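Local coordinates for iron uptake protein A2 (Synechocystis sp., PDB 2VOZ), which binds ferric iron in the periplasm and probably delivers it to an ABC transporter that imports Fe(3+), at residues B[156-162]-B[216-221]; B[161-165]-B[340-346]; B[227-232]-B[310-316]. The contacts are given in a common frame with arbitrary orientation. Residue numbers count along the deposited sequence, not the author numbering.

Interaction 1. Residues B[156-162]-B[216-221]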
loop_
_atom_site.group_PDB
_atom_site.type_symbol
_atom_site.label_atom_id
_atom_site.label_comp_id
_atom_site.label_asym_id
_atom_site.label_seq_id
_atom_site.Cartn_x
_atom_site.Cartn_y
_atom_site.Cartn_z
ATOM N N TRP B 156 26.140 20.225 29.721
ATOM C CA TRP B 156 25.168 19.988 28.617
ATOM C C TRP B 156 24.096 21.070 28.510
ATOM O O TRP B 156 23.108 20.922 27.762
ATOM C CB TRP B 156 24.525 18.596 28.753
ATOM C CG TRP B 156 25.558 17.529 28.742
ATOM C CD1 TRP B 156 25.982 16.768 29.790
ATOM C CD2 TRP B 156 26.391 17.198 27.631
ATOM N NE1 TRP B 156 27.005 15.926 29.377
ATOM C CE2 TRP B 156 27.273 16.177 28.056
ATOM C CE3 TRP B 156 26.447 17.635 26.309
ATOM C CZ2 TRP B 156 28.219 15.590 27.190
ATOM C CZ3 TRP B 156 27.392 17.065 25.452
ATOM C CH2 TRP B 156 28.261 16.056 25.902
ATOM N N ARG B 157 24.288 22.175 29.243
ATOM C CA ARG B 157 23.323 23.263 29.185
ATOM C C ARG B 157 23.058 23.715 27.741
ATOM O O ARG B 157 24.007 23.942 26.991
ATOM C CB ARG B 157 23.818 24.437 30.050
ATOM C CG ARG B 157 22.973 25.667 29.943
ATOM C CD ARG B 157 21.775 25.523 30.806
ATOM N NE ARG B 157 21.367 26.834 31.310
ATOM N N GLY B 158 21.773 23.805 27.366
ATOM C CA GLY B 158 21.344 24.226 26.022
ATOM C C GLY B 158 21.615 23.198 24.934
ATOM O O GLY B 158 21.490 23.513 23.754
ATOM N N LYS B 159 21.937 21.960 25.312
ATOM C CA LYS B 159 22.360 20.981 24.304
ATOM C C LYS B 159 21.462 19.743 24.110
ATOM O O LYS B 159 21.610 19.035 23.107
ATOM C CB LYS B 159 23.802 20.562 24.577
ATOM C CG LYS B 159 24.806 21.659 24.227
ATOM C CD LYS B 159 26.231 21.242 24.548
ATOM C CE LYS B 159 27.181 22.328 24.064
ATOM N NZ LYS B 159 28.623 21.984 24.246
ATOM N N ILE B 160 20.583 19.465 25.066
ATOM C CA ILE B 160 19.838 18.200 25.067
ATOM C C ILE B 160 18.523 18.265 24.316
ATOM O O ILE B 160 17.692 19.178 24.515
ATOM C CB ILE B 160 19.597 17.720 26.514
ATOM C CG1 ILE B 160 20.946 17.584 27.284
ATOM C CG2 ILE B 160 18.771 16.408 26.525
ATOM C CD1 ILE B 160 21.982 16.574 26.722
ATOM N N LEU B 161 18.301 17.282 23.438
ATOM C CA LEU B 161 17.050 17.170 22.698
ATOM C C LEU B 161 16.285 15.899 23.037
ATOM O O LEU B 161 16.834 14.821 22.944
ATOM C CB LEU B 161 17.348 17.115 21.215
ATOM C CG LEU B 161 17.928 18.424 20.700
ATOM C CD1 LEU B 161 18.721 18.090 19.436
ATOM C CD2 LEU B 161 16.811 19.439 20.405
ATOM N N VAL B 162 15.028 16.047 23.459
ATOM C CA VAL B 162 14.169 14.888 23.702
ATOM C C VAL B 162 12.723 15.262 23.432
ATOM O O VAL B 162 12.364 16.446 23.554
ATOM C CB VAL B 162 14.367 14.333 25.135
ATOM C CG1 VAL B 162 13.874 15.345 26.180
ATOM C CG2 VAL B 162 13.680 12.964 25.294
ATOM N N ILE B 216 20.286 22.559 16.127
ATOM C CA ILE B 216 19.394 22.963 17.243
ATOM C C ILE B 216 19.906 22.506 18.607
ATOM O O ILE B 216 19.785 23.238 19.601
ATOM C CB ILE B 216 17.922 22.511 16.978
ATOM C CG1 ILE B 216 17.443 23.166 15.675
ATOM C CG2 ILE B 216 16.989 22.948 18.114
ATOM C CD1 ILE B 216 16.300 22.427 14.987
ATOM N N GLY B 217 20.505 21.319 18.662
ATOM C CA GLY B 217 21.090 20.816 19.930
ATOM C C GLY B 217 22.185 19.848 19.554
ATOM O O GLY B 217 22.433 19.654 18.357
ATOM N N ASP B 218 22.822 19.193 20.536
ATOM C CA ASP B 218 24.005 18.388 20.249
ATOM C C ASP B 218 23.885 16.919 20.645
ATOM O O ASP B 218 24.631 16.081 20.143
ATOM C CB ASP B 218 25.224 18.956 20.987
ATOM C CG ASP B 218 25.660 20.317 20.479
ATOM O OD1 ASP B 218 25.096 20.860 19.494
ATOM O OD2 ASP B 218 26.599 20.856 21.113
ATOM N N VAL B 219 22.980 16.628 21.579
ATOM C CA VAL B 219 22.789 15.244 22.100
ATOM C C VAL B 219 21.296 14.989 22.223
ATOM O O VAL B 219 20.578 15.804 22.792
ATOM C CB VAL B 219 23.456 14.998 23.487
ATOM C CG1 VAL B 219 23.190 13.566 23.951
ATOM C CG2 VAL B 219 24.968 15.297 23.414
ATOM N N ALA B 220 20.827 13.895 21.625
ATOM C CA ALA B 220 19.399 13.557 21.689
ATOM C C ALA B 220 19.257 12.210 22.343
ATOM O O ALA B 220 20.198 11.386 22.309
ATOM C CB ALA B 220 18.773 13.506 20.314
ATOM N N ILE B 221 18.073 11.988 22.935
ATOM C CA ILE B 221 17.709 10.668 23.447
ATOM C C ILE B 221 16.607 10.150 22.537
ATOM O O ILE B 221 15.612 10.855 22.324
ATOM C CB ILE B 221 17.173 10.771 24.887
ATOM C CG1 ILE B 221 18.265 11.374 25.807
ATOM C CG2 ILE B 221 16.768 9.372 25.413
ATOM C CD1 ILE B 221 17.799 11.609 27.264
HETATM O O HOH W 1 28.721 19.838 22.455
#

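Interaction 2. Residues B[161-165]-B[340-346]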
loop_
_atom_site.group_PDB
_atom_site.type_symbol
_atom_site.label_atom_id
_atom_site.label_comp_id
_atom_site.label_asym_id
_atom_site.label_seq_id
_atom_site.Cartn_x
_atom_site.Cartn_y
_atom_site.Cartn_z
ATOM N N LEU B 161 18.301 17.282 23.438
ATOM C CA LEU B 161 17.050 17.170 22.698
ATOM C C LEU B 161 16.285 15.899 23.037
ATOM O O LEU B 161 16.834 14.821 22.944
ATOM C CB LEU B 161 17.348 17.115 21.215
ATOM C CG LEU B 161 17.928 18.424 20.700
ATOM C CD1 LEU B 161 18.721 18.090 19.436
ATOM C CD2 LEU B 161 16.811 19.439 20.405
ATOM N N VAL B 162 15.028 16.047 23.459
ATOM C CA VAL B 162 14.169 14.888 23.702
ATOM C C VAL B 162 12.723 15.262 23.432
ATOM O O VAL B 162 12.364 16.446 23.554
ATOM C CB VAL B 162 14.367 14.333 25.135
ATOM C CG1 VAL B 162 13.874 15.345 26.180
ATOM C CG2 VAL B 162 13.680 12.964 25.294
ATOM N N ARG B 163 11.911 14.258 23.059
ATOM C CA ARG B 163 10.508 14.539 22.722
ATOM C C ARG B 163 9.701 14.767 24.012
ATOM O O ARG B 163 10.223 14.610 25.111
ATOM C CB ARG B 163 9.945 13.413 21.880
ATOM C CG ARG B 163 9.792 12.118 22.669
ATOM C CD ARG B 163 9.388 10.968 21.772
ATOM N NE ARG B 163 8.145 11.204 21.033
ATOM C CZ ARG B 163 7.738 10.399 20.058
ATOM N NH1 ARG B 163 8.489 9.353 19.717
ATOM N NH2 ARG B 163 6.592 10.647 19.423
ATOM N N PRO B 164 8.438 15.212 23.887
ATOM C CA PRO B 164 7.611 15.500 25.049
ATOM C C PRO B 164 7.449 14.365 26.086
ATOM O O PRO B 164 7.505 13.178 25.739
ATOM C CB PRO B 164 6.268 15.858 24.422
ATOM C CG PRO B 164 6.624 16.514 23.120
ATOM C CD PRO B 164 7.760 15.592 22.637
ATOM N N SER B 165 7.196 14.765 27.336
ATOM C CA SER B 165 7.072 13.830 28.445
ATOM C C SER B 165 5.863 12.888 28.362
ATOM O O SER B 165 5.841 11.876 29.068
ATOM C CB SER B 165 7.007 14.589 29.779
ATOM O OG SER B 165 6.004 15.565 29.665
ATOM N N MET B 340 8.115 13.890 35.995
ATOM C CA MET B 340 8.463 14.659 34.800
ATOM C C MET B 340 7.664 15.941 34.729
ATOM O O MET B 340 8.206 16.959 34.361
ATOM C CB MET B 340 8.310 13.830 33.527
ATOM C CG MET B 340 9.408 12.783 33.447
ATOM S SD MET B 340 9.307 11.857 31.874
ATOM C CE MET B 340 7.713 11.109 32.002
ATOM N N ASN B 341 6.386 15.889 35.077
ATOM C CA ASN B 341 5.589 17.107 35.054
ATOM C C ASN B 341 5.971 18.077 36.174
ATOM O O ASN B 341 6.071 19.278 35.934
ATOM C CB ASN B 341 4.110 16.755 35.029
ATOM C CG ASN B 341 3.671 16.360 33.617
ATOM O OD1 ASN B 341 3.372 17.229 32.799
ATOM N ND2 ASN B 341 3.705 15.063 33.309
ATOM N N GLU B 342 6.255 17.551 37.363
ATOM C CA GLU B 342 6.679 18.392 38.473
ATOM C C GLU B 342 7.896 19.245 38.093
ATOM O O GLU B 342 7.945 20.446 38.395
ATOM C CB GLU B 342 7.008 17.532 39.698
ATOM C CG GLU B 342 7.556 18.329 40.877
ATOM C CD GLU B 342 6.466 18.991 41.713
ATOM O OE1 GLU B 342 5.271 18.749 41.431
ATOM O OE2 GLU B 342 6.806 19.743 42.661
ATOM N N VAL B 343 8.867 18.630 37.422
ATOM C CA VAL B 343 10.112 19.309 37.100
ATOM C C VAL B 343 10.032 20.175 35.830
ATOM O O VAL B 343 11.025 20.809 35.444
ATOM C CB VAL B 343 11.307 18.340 37.026
ATOM C CG1 VAL B 343 11.488 17.513 38.381
ATOM C CG2 VAL B 343 11.240 17.419 35.758
ATOM N N GLY B 344 8.899 20.138 35.138
ATOM C CA GLY B 344 8.699 20.951 33.944
ATOM C C GLY B 344 9.201 20.409 32.613
ATOM O O GLY B 344 9.480 21.188 31.702
ATOM N N TRP B 345 9.264 19.090 32.487
ATOM C CA TRP B 345 9.482 18.461 31.188
ATOM C C TRP B 345 8.134 18.498 30.472
ATOM O O TRP B 345 7.185 17.768 30.836
ATOM C CB TRP B 345 9.964 17.017 31.415
ATOM C CG TRP B 345 10.369 16.234 30.197
ATOM C CD1 TRP B 345 9.925 16.387 28.897
ATOM C CD2 TRP B 345 11.210 15.074 30.199
ATOM N NE1 TRP B 345 10.486 15.409 28.107
ATOM C CE2 TRP B 345 11.268 14.590 28.878
ATOM C CE3 TRP B 345 11.918 14.394 31.209
ATOM C CZ2 TRP B 345 12.032 13.466 28.516
ATOM C CZ3 TRP B 345 12.683 13.314 30.876
ATOM C CH2 TRP B 345 12.727 12.822 29.531
ATOM N N GLN B 346 8.048 19.383 29.491
ATOM C CA GLN B 346 6.798 19.599 28.747
ATOM C C GLN B 346 6.524 18.520 27.710
ATOM O O GLN B 346 7.370 17.689 27.386
ATOM C CB GLN B 346 6.834 20.949 28.039
ATOM C CG GLN B 346 6.872 22.116 28.943
ATOM C CD GLN B 346 6.577 23.426 28.181
ATOM O OE1 GLN B 346 6.550 23.488 26.928
ATOM N NE2 GLN B 346 6.346 24.450 28.936
ATOM O OXT GLN B 346 5.425 18.492 27.154
HETATM O O HOH W 2 3.235 14.695 30.372
HETATM O O HOH W 3 4.237 16.039 27.251
#

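Interaction 3. Residues B[227-232]-B[310-316]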
loop_
_atom_site.group_PDB
_atom_site.type_symbol
_atom_site.label_atom_id
_atom_site.label_comp_id
_atom_site.label_asym_id
_atom_site.label_seq_id
_atom_site.Cartn_x
_atom_site.Cartn_y
_atom_site.Cartn_z
ATOM N N TYR B 227 17.392 5.403 13.912
ATOM C CA TYR B 227 18.611 5.683 13.177
ATOM C C TYR B 227 18.847 4.661 12.055
ATOM O O TYR B 227 19.310 5.020 10.966
ATOM C CB TYR B 227 19.774 5.737 14.146
ATOM C CG TYR B 227 21.081 6.233 13.549
ATOM C CD1 TYR B 227 21.396 7.601 13.524
ATOM C CD2 TYR B 227 21.989 5.342 13.015
ATOM C CE1 TYR B 227 22.603 8.055 12.995
ATOM C CE2 TYR B 227 23.202 5.785 12.483
ATOM C CZ TYR B 227 23.507 7.137 12.484
ATOM O OH TYR B 227 24.717 7.525 11.936
ATOM N N ILE B 228 18.481 3.413 12.325
ATOM C CA ILE B 228 18.604 2.359 11.302
ATOM C C ILE B 228 17.749 2.726 10.099
ATOM O O ILE B 228 18.183 2.544 8.955
ATOM C CB ILE B 228 18.300 0.946 11.868
ATOM C CG1 ILE B 228 19.029 0.692 13.202
ATOM C CG2 ILE B 228 18.648 -0.122 10.801
ATOM C CD1 ILE B 228 20.580 0.879 13.113
ATOM N N ARG B 229 16.551 3.292 10.326
ATOM C CA ARG B 229 15.705 3.736 9.199
ATOM C C ARG B 229 16.428 4.725 8.341
ATOM O O ARG B 229 16.398 4.613 7.139
ATOM C CB ARG B 229 14.431 4.442 9.662
ATOM C CG ARG B 229 13.468 3.530 10.272
ATOM C CD ARG B 229 12.204 4.286 10.657
ATOM N NE ARG B 229 11.427 3.455 11.563
ATOM C CZ ARG B 229 10.334 3.871 12.192
ATOM N NH1 ARG B 229 9.721 3.041 13.017
ATOM N NH2 ARG B 229 9.847 5.101 11.970
ATOM N N LEU B 230 17.051 5.713 8.982
ATOM C CA LEU B 230 17.761 6.776 8.257
ATOM C C LEU B 230 18.924 6.179 7.444
ATOM O O LEU B 230 19.075 6.525 6.275
ATOM C CB LEU B 230 18.286 7.842 9.224
ATOM C CG LEU B 230 17.169 8.668 9.880
ATOM C CD1 LEU B 230 17.799 9.628 10.927
ATOM C CD2 LEU B 230 16.397 9.459 8.826
ATOM N N GLN B 231 19.663 5.222 8.031
ATOM C CA GLN B 231 20.792 4.583 7.344
ATOM C C GLN B 231 20.308 3.861 6.073
ATOM O O GLN B 231 20.982 3.855 5.027
ATOM C CB GLN B 231 21.490 3.604 8.283
ATOM C CG GLN B 231 22.312 4.278 9.393
ATOM C CD GLN B 231 23.059 3.246 10.183
ATOM O OE1 GLN B 231 22.546 2.725 11.183
ATOM N NE2 GLN B 231 24.273 2.908 9.724
ATOM N N LYS B 232 19.130 3.253 6.168
ATOM C CA LYS B 232 18.601 2.461 5.069
ATOM C C LYS B 232 17.906 3.332 3.988
ATOM O O LYS B 232 17.639 2.872 2.841
ATOM C CB LYS B 232 17.652 1.427 5.633
ATOM C CG LYS B 232 18.387 0.278 6.301
ATOM C CD LYS B 232 17.366 -0.720 6.816
ATOM C CE LYS B 232 18.050 -1.928 7.432
ATOM N NZ LYS B 232 17.015 -2.940 7.722
ATOM N N ASP B 310 19.536 -7.738 12.256
ATOM C CA ASP B 310 19.652 -7.021 11.017
ATOM C C ASP B 310 21.091 -6.503 10.893
ATOM O O ASP B 310 21.608 -5.939 11.859
ATOM C CB ASP B 310 18.699 -5.828 11.004
ATOM C CG ASP B 310 18.855 -4.996 9.747
ATOM O OD1 ASP B 310 19.743 -4.110 9.712
ATOM O OD2 ASP B 310 18.077 -5.239 8.807
ATOM N N PRO B 311 21.739 -6.721 9.752
ATOM C CA PRO B 311 23.173 -6.352 9.630
ATOM C C PRO B 311 23.491 -4.878 9.914
ATOM O O PRO B 311 24.524 -4.586 10.529
ATOM C CB PRO B 311 23.525 -6.719 8.185
ATOM C CG PRO B 311 22.444 -7.585 7.692
ATOM C CD PRO B 311 21.222 -7.387 8.532
ATOM N N VAL B 312 22.638 -3.962 9.444
ATOM C CA VAL B 312 22.826 -2.528 9.699
ATOM C C VAL B 312 22.762 -2.250 11.214
ATOM O O VAL B 312 23.602 -1.529 11.770
ATOM C CB VAL B 312 21.783 -1.673 8.925
ATOM C CG1 VAL B 312 22.014 -0.163 9.208
ATOM C CG2 VAL B 312 21.932 -1.905 7.411
ATOM N N LEU B 313 21.776 -2.829 11.894
ATOM C CA LEU B 313 21.676 -2.660 13.346
ATOM C C LEU B 313 22.887 -3.317 14.028
ATOM O O LEU B 313 23.487 -2.725 14.916
ATOM C CB LEU B 313 20.363 -3.273 13.846
ATOM C CG LEU B 313 20.156 -3.281 15.354
ATOM C CD1 LEU B 313 20.185 -1.803 15.889
ATOM C CD2 LEU B 313 18.820 -3.945 15.648
ATOM N N ALA B 314 23.246 -4.526 13.584
ATOM C CA ALA B 314 24.321 -5.309 14.218
ATOM C C ALA B 314 25.672 -4.594 14.104
ATOM O O ALA B 314 26.526 -4.776 14.963
ATOM C CB ALA B 314 24.402 -6.706 13.611
ATOM N N ALA B 315 25.848 -3.779 13.061
ATOM C CA ALA B 315 27.141 -3.081 12.830
ATOM C C ALA B 315 27.407 -2.004 13.883
ATOM O O ALA B 315 28.521 -1.471 13.967
ATOM C CB ALA B 315 27.199 -2.498 11.462
ATOM N N HIS B 316 26.383 -1.648 14.664
ATOM C CA HIS B 316 26.582 -0.716 15.775
ATOM C C HIS B 316 27.142 -1.389 17.022
ATOM O O HIS B 316 27.446 -0.722 17.999
ATOM C CB HIS B 316 25.259 -0.013 16.112
ATOM C CG HIS B 316 24.855 0.965 15.073
ATOM N ND1 HIS B 316 25.365 2.240 15.031
ATOM C CD2 HIS B 316 24.015 0.852 14.023
ATOM C CE1 HIS B 316 24.846 2.883 14.000
ATOM N NE2 HIS B 316 24.008 2.071 13.381
HETATM O O HOH W 4 25.446 0.356 10.748
#

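Interaction 1. Residues B[156-162]-B[216-221]
Leu161 and Val219 carry most of the apolar packing where strand 160-161 runs parallel to strand 219-223, a short pairing in the mixed sheet of this periplasmic binding protein fold. On one face, Leu161 CB lies 4.0 Å from Ala220 CB, Leu161 CD1 is 3.6 Å from Gly217 CA, and Leu161 CD2 reaches Ile216 CG2 at 4.2 Å; helix 205-213 packs over the same leucine. A CB on Gly217 would collide with Leu161 CG and Lys159 O, so this close approach suits glycine. On the other face, Val219 CG2 meets Trp156 CZ3 at 3.6 Å, and Ile160 CD1 stands 3.9 Å from Val219 CB.

The backbones join in the staggered pattern of parallel strands. Leu161 donates from N to Val219 O (2.8 Å) and accepts at O from Ile221 N (3.1 Å), so this one residue bonds to both neighbours of Ala220. Ala220 CA adds a CA-H...O contact to Leu161 O (3.1 Å). Where the strands begin, Lys159 O accepts from both Asp218 N (2.8 Å) and Val219 N (3.2 Å).

At the polar edge, Asp218 OD1 is held by a salt bridge to Arg139. The Lys159 NZ to Asp218 OD2 salt bridge is long, at 3.9 Å, and water 1 spans it, accepting from Lys159 NZ at 2.8 Å and donating to Asp218 OD2 at 2.7 Å.

Interaction 2. Residues B[161-165]-B[340-346]
The chain leaving strand 160-161 runs past the C-terminal tail, where Val162 sets CG1 3.5 Å from Trp345 CZ2. Arg163 directs its CA-to-CB bond away from the tail and contributes its backbone instead: Arg163 O, at the edge of the indole, accepts from Trp345 NE1 at 3.1 Å. At Pro164 the closest approach is by the main chain, Pro164 CA lying 3.2 Å from Gln346 O in a CA-H...O contact, with Pro164 CB 3.7 Å from the same oxygen.

Ser165 is the centre of the interaction. Its N donates to Gln346 O (2.9 Å) and its OG to Trp345 O (2.8 Å), so a single serine holds the carbonyl of Trp345 and one oxygen of the C-terminal carboxylate. Ser165 CB sits over the face of the five-membered ring of Trp345, 3.8 Å from the centroid, a CH-pi contact. Two waters donate to Ser165 OG, each at 3.0 Å. Water 2 also accepts from Asn341 ND2 (3.0 Å), whose amide is bonded to Ala337 O as well, while water 3 also donates to the terminal carboxylate at Gln346 OXT (2.7 Å).

The tail is turned toward this loop by a Schellman motif ending helix 333-342, with Gly344 at positive phi. Trp345 then lies between the loop and helix 183-195, touching Leu190 and Val194, and meets Phe197 edge-to-face; Met340 packs on helix 168-181, which begins just beyond Ser165 and carries the iron ligand Tyr169.

Interaction 3. Residues B[227-232]-B[310-316]
Asp310 begins the second segment with a double role. As the N-cap of helix 311-314, its OD1 accepts from Leu313 N at 3.2 Å and, weakly, from Val312 N at 2.9 Å; its OD2 forms a salt bridge with Lys232 NZ at 2.8 Å. The same ammonium group also bonds to Asn299 and makes a salt bridge with Asp52 of a neighbouring subunit, so this edge of the contact lies at an interface of the assembly.

One residue past Pro311, Val312 points its CA-to-CB bond at the longer helix. Its CG1 is 3.7 Å from Ile228 CG2 and 3.5 Å from Gln231 OE1, while Val312 CG2 lies 3.9 Å from Lys232 CE. Val312 O accepts from water 4 at 2.8 Å, and that water in turn accepts from Gln231 NE2 at 3.0 Å. Leu313 CA and Ile228 CA, 6.2 Å apart, are the nearest CA pair; Leu313 CD1 packs against Ile228 CG1 at 3.8 Å.

The short helix thus rests on helix 224-232, which follows strand 219-223 in this ferric-binding member of the periplasmic solute-binding protein superfamily and carries the iron ligands Tyr225 and Tyr226 in its first turn, just ahead of Tyr227.

His316 closes the segment. Its NE2 donates to Gln231 OE1 at 2.7 Å along an almost perfectly linear path (179°), and its CD2 is 3.6 Å from Ile228 CD1. The Tyr227 and His316 rings meet rim to rim with centroids 5.6 Å apart and planes at 80°, the closest atoms being Tyr227 CE2 and His316 CE1 at 3.7 Å.

Overall arrangement
From the N terminus, residues 156-165 come first and serve two contacts, sharing Leu161 and Val162. Interaction 1 closes a largely helical excursion of 53 residues by bringing 216-221 alongside strand 160-161. The chain then passes from strand 219-223 straight into helix 224-232, where interaction 3 opens; after 77 intervening residues it closes at 310-316, so these two loops stand in series. Interaction 2, spanning 161-165 to the C terminus, encloses all of interaction 3 and overlaps interaction 1 at its start. Interactions 1 and 2 join strands 160-161 and 219-223 to the C-terminal tail through 156-165, while interaction 3, touching neither, separately pairs helix 224-232 with helix 311-314.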